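PDB 4XBZ: EvdO1 from Micromonospora carbonacea, which probably catalyses an oxidative cyclization in orthosomycin biosynthesis, as a metal-dependent oxygenase of the phytanoyl-CoA dioxygenase family. Local coordinates for residues A[160-165]-A[238-243]. Residues are numbered along the deposited sequence; the frame is centred on the assembly and turned at random.
Sequences HRDAGL and HNILTL. With NI (nickel (II) ion), chain I.
D162 and H238 meet at the metal site of the double-stranded beta helix. H160 and D162 supply the HxD pair of the facial triad of two histidines and one carboxylate; H244, just past 238-243, completes it. Nickel occupies the site here. The CB of D162 packs on I240 CB at 3.7 Å. CG lies beside the backbone N (chi1 -66°), which turns the carboxylate toward nickel and H238; its two oxygens then take one partner each. OD1 binds nickel at 2.4 Å. OD2 accepts a nearly straight bond, 2.7 Å long, from H238 NE2, which lies nearly along the C-O axis of the carboxylate. The bond leaves H238 in its ring plane, and the two flat groups are turned 47° apart. Held by nickel at OD1 and by H238, a second-shell residue, at OD2, the carboxylate is probably kept from turning. The D162 backbone N bonds to I240 O in the type I turn 239-242. R161 runs extended past L241, whose CB and CD2 lie over one guanidinium face. Its NE gives L241 O a 2.6 Å bond, and its NH2 reaches S200 O and W203 O. Cutting R161 back to an alanine would probably cost all three carbonyls these donors and L241 the flat group against it. N239 OD1 closes an Asx turn by accepting from L241 N at 2.9 Å.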
loop_
_atom_site.group_PDB
_atom_site.type_symbol
_atom_site.label_atom_id
_atom_site.label_comp_id
_atom_site.label_asym_id
_atom_site.label_seq_id
_atom_site.Cartn_x
_atom_site.Cartn_y
_atom_site.Cartn_z
ATOM N N HIS A 160 -12.425 18.909 -4.440
ATOM C CA HIS A 160 -13.225 17.705 -4.361
ATOM C C HIS A 160 -12.351 16.494 -4.098
ATOM O O HIS A 160 -11.149 16.505 -4.366
ATOM C CB HIS A 160 -14.005 17.510 -5.666
ATOM C CG HIS A 160 -13.125 17.190 -6.836
ATOM N ND1 HIS A 160 -12.269 18.114 -7.397
ATOM C CD2 HIS A 160 -12.942 16.040 -7.529
ATOM C CE1 HIS A 160 -11.608 17.553 -8.397
ATOM N NE2 HIS A 160 -11.998 16.293 -8.496
ATOM N N ARG A 161 -12.972 15.453 -3.561
ATOM C CA ARG A 161 -12.427 14.108 -3.611
ATOM C C ARG A 161 -12.967 13.421 -4.854
ATOM O O ARG A 161 -14.043 13.769 -5.340
ATOM C CB ARG A 161 -12.812 13.313 -2.370
ATOM C CG ARG A 161 -11.965 13.569 -1.146
ATOM C CD ARG A 161 -12.407 12.628 -0.016
ATOM N NE ARG A 161 -11.444 12.619 1.078
ATOM C CZ ARG A 161 -11.715 12.198 2.311
ATOM N NH1 ARG A 161 -12.930 11.750 2.613
ATOM N NH2 ARG A 161 -10.765 12.218 3.243
ATOM N N ASP A 162 -12.222 12.452 -5.372
ATOM C CA ASP A 162 -12.725 11.604 -6.444
ATOM C C ASP A 162 -13.633 10.540 -5.828
ATOM O O ASP A 162 -13.497 10.230 -4.650
ATOM C CB ASP A 162 -11.564 10.989 -7.233
ATOM C CG ASP A 162 -10.756 12.047 -7.990
ATOM O OD1 ASP A 162 -11.381 12.981 -8.531
ATOM O OD2 ASP A 162 -9.512 11.960 -8.047
ATOM N N ALA A 163 -14.574 10.000 -6.600
ATOM C CA ALA A 163 -15.548 9.066 -6.031
ATOM C C ALA A 163 -14.922 7.727 -5.669
ATOM O O ALA A 163 -14.413 7.016 -6.537
ATOM C CB ALA A 163 -16.707 8.843 -6.984
ATOM N N GLY A 164 -14.977 7.378 -4.387
ATOM C CA GLY A 164 -14.535 6.067 -3.955
ATOM C C GLY A 164 -15.648 5.037 -3.932
ATOM O O GLY A 164 -15.396 3.847 -4.152
ATOM N N LEU A 165 -16.871 5.510 -3.666
ATOM C CA LEU A 165 -18.047 4.672 -3.380
ATOM C C LEU A 165 -17.881 3.840 -2.078
ATOM O O LEU A 165 -18.647 2.902 -1.837
ATOM C CB LEU A 165 -18.388 3.750 -4.597
ATOM C CG LEU A 165 -19.491 2.660 -4.522
ATOM C CD1 LEU A 165 -20.438 2.648 -5.723
ATOM C CD2 LEU A 165 -18.925 1.232 -4.230
ATOM N N HIS A 238 -2.105 10.416 -7.364
ATOM C CA HIS A 238 -2.864 10.909 -6.228
ATOM C C HIS A 238 -3.931 9.942 -5.727
ATOM O O HIS A 238 -4.584 9.208 -6.478
ATOM C CB HIS A 238 -3.447 12.312 -6.533
ATOM C CG HIS A 238 -4.759 12.333 -7.260
ATOM N ND1 HIS A 238 -4.853 12.617 -8.608
ATOM C CD2 HIS A 238 -6.032 12.238 -6.807
ATOM C CE1 HIS A 238 -6.127 12.638 -8.966
ATOM N NE2 HIS A 238 -6.864 12.408 -7.891
ATOM N N ASN A 239 -4.011 9.918 -4.404
ATOM C CA ASN A 239 -5.042 9.242 -3.651
ATOM C C ASN A 239 -6.371 9.919 -3.934
ATOM O O ASN A 239 -6.458 11.146 -3.851
ATOM C CB ASN A 239 -4.693 9.310 -2.170
ATOM C CG ASN A 239 -5.595 8.469 -1.305
ATOM O OD1 ASN A 239 -6.778 8.276 -1.594
ATOM N ND2 ASN A 239 -5.040 7.986 -0.202
ATOM N N ILE A 240 -7.394 9.136 -4.267
ATOM C CA ILE A 240 -8.698 9.700 -4.624
ATOM C C ILE A 240 -9.348 10.443 -3.447
ATOM O O ILE A 240 -10.275 11.231 -3.647
ATOM C CB ILE A 240 -9.673 8.606 -5.132
ATOM C CG1 ILE A 240 -9.770 7.474 -4.107
ATOM C CG2 ILE A 240 -9.206 8.054 -6.482
ATOM C CD1 ILE A 240 -11.130 6.901 -3.951
ATOM N N LEU A 241 -8.856 10.190 -2.235
ATOM C CA LEU A 241 -9.363 10.848 -1.029
ATOM C C LEU A 241 -8.638 12.176 -0.743
ATOM O O LEU A 241 -9.024 12.936 0.159
ATOM C CB LEU A 241 -9.224 9.912 0.188
ATOM C CG LEU A 241 -9.972 8.571 0.151
ATOM C CD1 LEU A 241 -9.792 7.740 1.435
ATOM C CD2 LEU A 241 -11.429 8.829 -0.111
ATOM N N THR A 242 -7.562 12.444 -1.481
ATOM C CA THR A 242 -6.885 13.726 -1.335
ATOM C C THR A 242 -7.710 14.815 -2.000
ATOM O O THR A 242 -8.016 14.730 -3.188
ATOM C CB THR A 242 -5.479 13.723 -1.935
ATOM O OG1 THR A 242 -4.732 12.625 -1.398
ATOM C CG2 THR A 242 -4.768 15.043 -1.620
ATOM N N LEU A 243 -8.079 15.822 -1.215
ATOM C CA LEU A 243 -8.784 16.996 -1.719
ATOM C C LEU A 243 -7.930 17.729 -2.751
ATOM O O LEU A 243 -6.767 18.039 -2.492
ATOM C CB LEU A 243 -9.155 17.933 -0.565
ATOM C CG LEU A 243 -10.227 18.970 -0.902
ATOM C CD1 LEU A 243 -11.532 18.273 -1.244
ATOM C CD2 LEU A 243 -10.431 19.952 0.246
HETATM NI NI NI I . -10.330 14.874 -9.563
#